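Local coordinates for putative phenazine biosynthesis PhzC/PhzF protein (Clostridium difficile, PDB 4DUN) that belongs to the PhzF family and probably acts as an isomerase, at the interface of chains A and B. Sequence-based numbering; all coordinates share one arbitrary frame. Chains: chain A/B, Putative phenazine biosynthesis PhzC/PhzF protein.

The interface of chains A and B. Residues chain A 6, 8, 43, 254-259; chain B 6, 8, 43, 254-259.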
ATOM      1  N   TYR A   6       1.344  16.243   6.882  1.00 18.47           N
ATOM      2  CA  TYR A   6       0.822  15.017   6.277  1.00 17.01           C
ATOM      3  C   TYR A   6      -0.035  14.267   7.290  1.00 19.34           C
ATOM      4  O   TYR A   6       0.311  14.190   8.478  1.00 18.97           O
ATOM      5  CB  TYR A   6       1.981  14.139   5.737  1.00 17.38           C
ATOM      6  CG  TYR A   6       1.486  12.846   5.127  1.00 17.52           C
ATOM      7  CD1 TYR A   6       0.698  12.850   3.979  1.00 17.99           C
ATOM      8  CD2 TYR A   6       1.702  11.624   5.763  1.00 17.44           C
ATOM      9  CE1 TYR A   6       0.149  11.674   3.469  1.00 17.77           C
ATOM     10  CE2 TYR A   6       1.165  10.442   5.258  1.00 17.20           C
ATOM     11  CZ  TYR A   6       0.383  10.474   4.115  1.00 19.04           C
ATOM     12  OH  TYR A   6      -0.138   9.316   3.600  1.00 17.74           O
ATOM     13  N   ILE A   8      -2.982  10.823   7.727  1.00 16.01           N
ATOM     14  CA  ILE A   8      -3.654   9.613   7.246  1.00 15.20           C
ATOM     15  C   ILE A   8      -5.015   9.615   7.915  1.00 18.76           C
ATOM     16  O   ILE A   8      -5.090   9.625   9.142  1.00 18.13           O
ATOM     17  CB  ILE A   8      -2.900   8.285   7.487  1.00 17.33           C
ATOM     18  CG1 ILE A   8      -1.527   8.284   6.784  1.00 17.15           C
ATOM     19  CG2 ILE A   8      -3.792   7.108   7.011  1.00 17.65           C
ATOM     20  CD1 ILE A   8      -0.605   7.098   7.199  1.00 18.02           C
ATOM     21  N   ASN A  43       3.602   6.639  -0.151  1.00 16.10           N
ATOM     22  CA  ASN A  43       2.557   6.368   0.829  1.00 15.62           C
ATOM     23  C   ASN A  43       1.890   5.002   0.597  1.00 19.57           C
ATOM     24  O   ASN A  43       1.566   4.296   1.564  1.00 17.46           O
ATOM     25  CB  ASN A  43       1.508   7.467   0.788  1.00 14.29           C
ATOM     26  CG  ASN A  43       2.002   8.744   1.403  1.00 19.80           C
ATOM     27  OD1 ASN A  43       2.827   8.740   2.315  1.00 16.56           O
ATOM     28  ND2 ASN A  43       1.453   9.871   0.953  1.00 18.31           N
ATOM     29  N   PHE A 254      -5.752   8.821  11.765  1.00 15.85           N
ATOM     30  CA  PHE A 254      -4.884   7.705  12.142  1.00 16.50           C
ATOM     31  C   PHE A 254      -3.488   8.206  12.522  1.00 19.79           C
ATOM     32  O   PHE A 254      -2.919   7.760  13.512  1.00 18.91           O
ATOM     33  CB  PHE A 254      -4.775   6.664  10.992  1.00 17.31           C
ATOM     34  CG  PHE A 254      -3.649   5.662  11.180  1.00 19.13           C
ATOM     35  CD1 PHE A 254      -3.665   4.761  12.245  1.00 21.78           C
ATOM     36  CD2 PHE A 254      -2.588   5.606  10.278  1.00 20.38           C
ATOM     37  CE1 PHE A 254      -2.638   3.816  12.401  1.00 23.90           C
ATOM     38  CE2 PHE A 254      -1.560   4.658  10.433  1.00 22.87           C
ATOM     39  CZ  PHE A 254      -1.591   3.777  11.497  1.00 22.74           C
ATOM     40  N   MET A 255      -2.922   9.111  11.719  1.00 15.59           N
ATOM     41  CA  MET A 255      -1.539   9.521  11.893  1.00 16.04           C
ATOM     42  C   MET A 255      -1.382  10.965  11.430  1.00 19.96           C
ATOM     43  O   MET A 255      -1.970  11.352  10.417  1.00 20.76           O
ATOM     44  CB  MET A 255      -0.651   8.555  11.046  1.00 17.40           C
ATOM     45  CG  MET A 255       0.854   8.601  11.346  1.00 19.73           C
ATOM     46  SD  MET A 255       1.718  10.049  10.656  1.00 20.62           S
ATOM     47  CE  MET A 255       1.242   9.924   8.905  1.00 19.72           C
ATOM     48  N   GLN A 256      -0.624  11.755  12.181  1.00 17.76           N
ATOM     49  CA  GLN A 256      -0.304  13.147  11.849  1.00 18.69           C
ATOM     50  C   GLN A 256       1.220  13.296  11.862  1.00 22.07           C
ATOM     51  O   GLN A 256       1.863  12.910  12.828  1.00 20.29           O
ATOM     52  CB  GLN A 256      -0.981  14.118  12.828  1.00 21.10           C
ATOM     53  CG  GLN A 256      -0.491  15.565  12.746  1.00 33.56           C
ATOM     54  CD  GLN A 256      -1.183  16.491  13.725  1.00 47.51           C
ATOM     55  OE1 GLN A 256      -1.779  16.074  14.729  1.00 42.68           O
ATOM     56  NE2 GLN A 256      -1.122  17.778  13.439  1.00 42.11           N
ATOM     57  N   GLY A 257       1.779  13.831  10.786  1.00 19.80           N
ATOM     58  CA  GLY A 257       3.218  14.008  10.684  1.00 19.47           C
ATOM     59  C   GLY A 257       3.663  15.027   9.666  1.00 21.90           C
ATOM     60  O   GLY A 257       2.889  15.895   9.258  1.00 20.76           O
ATOM     61  N   THR A 258       4.931  14.935   9.280  1.00 18.71           N
ATOM     62  CA  THR A 258       5.512  15.847   8.289  1.00 19.95           C
ATOM     63  C   THR A 258       6.335  15.070   7.279  1.00 24.35           C
ATOM     64  O   THR A 258       7.051  14.142   7.653  1.00 24.72           O
ATOM     65  CB  THR A 258       6.378  16.935   8.949  1.00 30.08           C
ATOM     66  OG1 THR A 258       7.438  16.313   9.669  1.00 35.27           O
ATOM     67  CG2 THR A 258       5.589  17.851   9.880  1.00 29.87           C
ATOM     68  N   ILE A 259       6.259  15.464   6.015  1.00 22.79           N
ATOM     69  CA  ILE A 259       7.094  14.890   4.958  1.00 22.86           C
ATOM     70  C   ILE A 259       8.286  15.819   4.836  1.00 34.24           C
ATOM     71  O   ILE A 259       8.115  17.031   4.654  1.00 33.89           O
ATOM     72  CB  ILE A 259       6.323  14.648   3.641  1.00 24.41           C
ATOM     73  CG1 ILE A 259       5.286  13.494   3.835  1.00 22.44           C
ATOM     74  CG2 ILE A 259       7.284  14.386   2.474  1.00 23.94           C
ATOM     75  CD1 ILE A 259       4.231  13.394   2.759  1.00 22.64           C
TER
ATOM     76  N   TYR B   6       6.127   7.411  14.851  1.00 18.47           N
ATOM     77  CA  TYR B   6       6.016   6.634  13.616  1.00 17.01           C
ATOM     78  C   TYR B   6       6.844   7.291  12.517  1.00 19.34           C
ATOM     79  O   TYR B   6       6.863   8.525  12.391  1.00 18.97           O
ATOM     80  CB  TYR B   6       4.530   6.475  13.202  1.00 17.38           C
ATOM     81  CG  TYR B   6       4.371   5.700  11.913  1.00 17.52           C
ATOM     82  CD1 TYR B   6       4.737   4.359  11.833  1.00 17.99           C
ATOM     83  CD2 TYR B   6       3.971   6.336  10.738  1.00 17.44           C
ATOM     84  CE1 TYR B   6       4.695   3.665  10.623  1.00 17.77           C
ATOM     85  CE2 TYR B   6       3.917   5.650   9.527  1.00 17.20           C
ATOM     86  CZ  TYR B   6       4.288   4.316   9.474  1.00 19.04           C
ATOM     87  OH  TYR B   6       4.226   3.626   8.292  1.00 17.74           O
ATOM     88  N   ILE B   8       8.500   6.648   8.324  1.00 16.01           N
ATOM     89  CA  ILE B   8       8.566   5.940   7.043  1.00 15.20           C
ATOM     90  C   ILE B   8       9.988   6.129   6.551  1.00 18.76           C
ATOM     91  O   ILE B   8      10.424   7.265   6.377  1.00 18.13           O
ATOM     92  CB  ILE B   8       7.530   6.374   5.982  1.00 17.33           C
ATOM     93  CG1 ILE B   8       6.088   6.155   6.482  1.00 17.15           C
ATOM     94  CG2 ILE B   8       7.805   5.601   4.665  1.00 17.65           C
ATOM     95  CD1 ILE B   8       4.999   6.813   5.583  1.00 18.02           C
ATOM     96  N   ASN B  43      -1.120   1.219   7.371  1.00 16.10           N
ATOM     97  CA  ASN B  43       0.022   1.799   6.674  1.00 15.62           C
ATOM     98  C   ASN B  43       0.108   1.323   5.214  1.00 19.57           C
ATOM     99  O   ASN B  43       0.457   2.111   4.323  1.00 17.46           O
ATOM    100  CB  ASN B  43       1.309   1.450   7.405  1.00 14.29           C
ATOM    101  CG  ASN B  43       1.463   2.229   8.679  1.00 19.80           C
ATOM    102  OD1 ASN B  43       0.994   3.360   8.802  1.00 16.56           O
ATOM    103  ND2 ASN B  43       2.188   1.657   9.639  1.00 18.31           N
ATOM    104  N   PHE B 254      11.541   9.507   5.074  1.00 15.85           N
ATOM    105  CA  PHE B 254      10.512  10.113   4.229  1.00 16.50           C
ATOM    106  C   PHE B 254       9.535  10.940   5.070  1.00 19.79           C
ATOM    107  O   PHE B 254       9.175  12.048   4.688  1.00 18.91           O
ATOM    108  CB  PHE B 254       9.732   9.031   3.428  1.00 17.31           C
ATOM    109  CG  PHE B 254       8.452   9.546   2.792  1.00 19.13           C
ATOM    110  CD1 PHE B 254       8.491  10.522   1.796  1.00 21.78           C
ATOM    111  CD2 PHE B 254       7.212   9.036   3.175  1.00 20.38           C
ATOM    112  CE1 PHE B 254       7.310  10.976   1.189  1.00 23.90           C
ATOM    113  CE2 PHE B 254       6.029   9.489   2.565  1.00 22.87           C
ATOM    114  CZ  PHE B 254       6.087  10.460   1.584  1.00 22.74           C
ATOM    115  N   MET B 255       9.082  10.391   6.200  1.00 15.59           N
ATOM    116  CA  MET B 255       8.026  11.017   6.976  1.00 16.04           C
ATOM    117  C   MET B 255       8.216  10.672   8.450  1.00 19.96           C
ATOM    118  O   MET B 255       8.566   9.534   8.773  1.00 20.76           O
ATOM    119  CB  MET B 255       6.662  10.477   6.440  1.00 17.40           C
ATOM    120  CG  MET B 255       5.416  11.251   6.894  1.00 19.73           C
ATOM    121  SD  MET B 255       4.905  10.921   8.611  1.00 20.62           S
ATOM    122  CE  MET B 255       4.769   9.108   8.581  1.00 19.72           C
ATOM    123  N   GLN B 256       8.017  11.651   9.324  1.00 17.76           N
ATOM    124  CA  GLN B 256       8.083  11.482  10.779  1.00 18.69           C
ATOM    125  C   GLN B 256       6.768  11.993  11.373  1.00 22.07           C
ATOM    126  O   GLN B 256       6.353  13.104  11.073  1.00 20.29           O
ATOM    127  CB  GLN B 256       9.298  12.214  11.367  1.00 21.10           C
ATOM    128  CG  GLN B 256       9.304  12.338  12.891  1.00 33.56           C
ATOM    129  CD  GLN B 256      10.518  13.065  13.432  1.00 47.51           C
ATOM    130  OE1 GLN B 256      11.217  13.808  12.727  1.00 42.68           O
ATOM    131  NE2 GLN B 256      10.796  12.851  14.704  1.00 42.11           N
ATOM    132  N   GLY B 257       6.119  11.173  12.187  1.00 19.80           N
ATOM    133  CA  GLY B 257       4.855  11.549  12.798  1.00 19.47           C
ATOM    134  C   GLY B 257       4.482  10.761  14.028  1.00 21.90           C
ATOM    135  O   GLY B 257       5.337  10.149  14.671  1.00 20.76           O
ATOM    136  N   THR B 258       3.198  10.805  14.370  1.00 18.71           N
ATOM    137  CA  THR B 258       2.678  10.084  15.536  1.00 19.95           C
ATOM    138  C   THR B 258       1.386   9.374  15.179  1.00 24.35           C
ATOM    139  O   THR B 258       0.553   9.933  14.467  1.00 24.72           O
ATOM    140  CB  THR B 258       2.452  11.021  16.736  1.00 30.08           C
ATOM    141  OG1 THR B 258       1.513  12.027  16.370  1.00 35.27           O
ATOM    142  CG2 THR B 258       3.735  11.671  17.244  1.00 29.87           C
ATOM    143  N   ILE B 259       1.205   8.166  15.696  1.00 22.79           N
ATOM    144  CA  ILE B 259      -0.047   7.421  15.542  1.00 22.86           C
ATOM    145  C   ILE B 259      -0.851   7.720  16.791  1.00 34.24           C
ATOM    146  O   ILE B 259      -0.359   7.528  17.911  1.00 33.89           O
ATOM    147  CB  ILE B 259       0.173   5.919  15.255  1.00 24.41           C
ATOM    148  CG1 ILE B 259       0.786   5.732  13.830  1.00 22.44           C
ATOM    149  CG2 ILE B 259      -1.123   5.121  15.449  1.00 23.94           C
ATOM    150  CD1 ILE B 259       1.380   4.370  13.561  1.00 22.64           C
TER
HETATM  151  O   HOH W   1       1.428   4.532   4.162  0.50 31.62           O
HETATM  152  O   HOH W   2       2.842  14.175  15.115  1.00 39.11           O
HETATM  153  O   HOH W   3       6.569  15.621  12.261  1.00 39.11           O
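Strand 251-259 of chain A runs antiparallel to the same strand of chain B across a two-fold axis, with strand 4-11 and the end of helix 33-43 of each chain flanking the pair. The axis passes between A:Gly257 and B:Gly257, whose CA atoms lie 3.6 Å apart. On either side, A:Thr258 N donates to B:Gln256 O at 2.9 Å, from above the carbonyl plane, and A:Gln256 N reaches B:Thr258 O at 3.2 Å, in the carbonyl plane; the two-fold twins of both bonds extend the ladder, which may reflect a biological dimer. A water also joins A:Thr258 OG1, the side-chain hydroxyl, to B:Gln256 O, so that carbonyl is gripped twice.

On the face turned toward the helices, A:Met255 and B:Met255 meet tip to tip, CE to CE at 3.6 Å. Each has CG anti to its backbone N (chi1 -166°) and then bends at chi2 and chi3. The side chain of A:Met255 crosses B:Ile259 obliquely, CG against CG1, and meets B:Tyr6 at about a right angle, A:Met255 CG packing against B:Tyr6 CD2 at 3.9 Å. A:Phe254 lies alongside B:Ile259, CE1 against CG2 at 3.6 Å, while the amide oxygen OD1 of B:Asn43 sits in plane at the ring edge, 3.3 Å from CE2, its amide tilted 61° to the ring. A further water bridges the backbone carbonyl oxygens of A:Asn43 and B:Asn43.

The centre of the contact lies about 13 Å from A:Glu47, the predicted active-site residue. Each strand 251-259 has its own strand 4-11 along one edge and the partner along the other, so one sheet runs through both subunits.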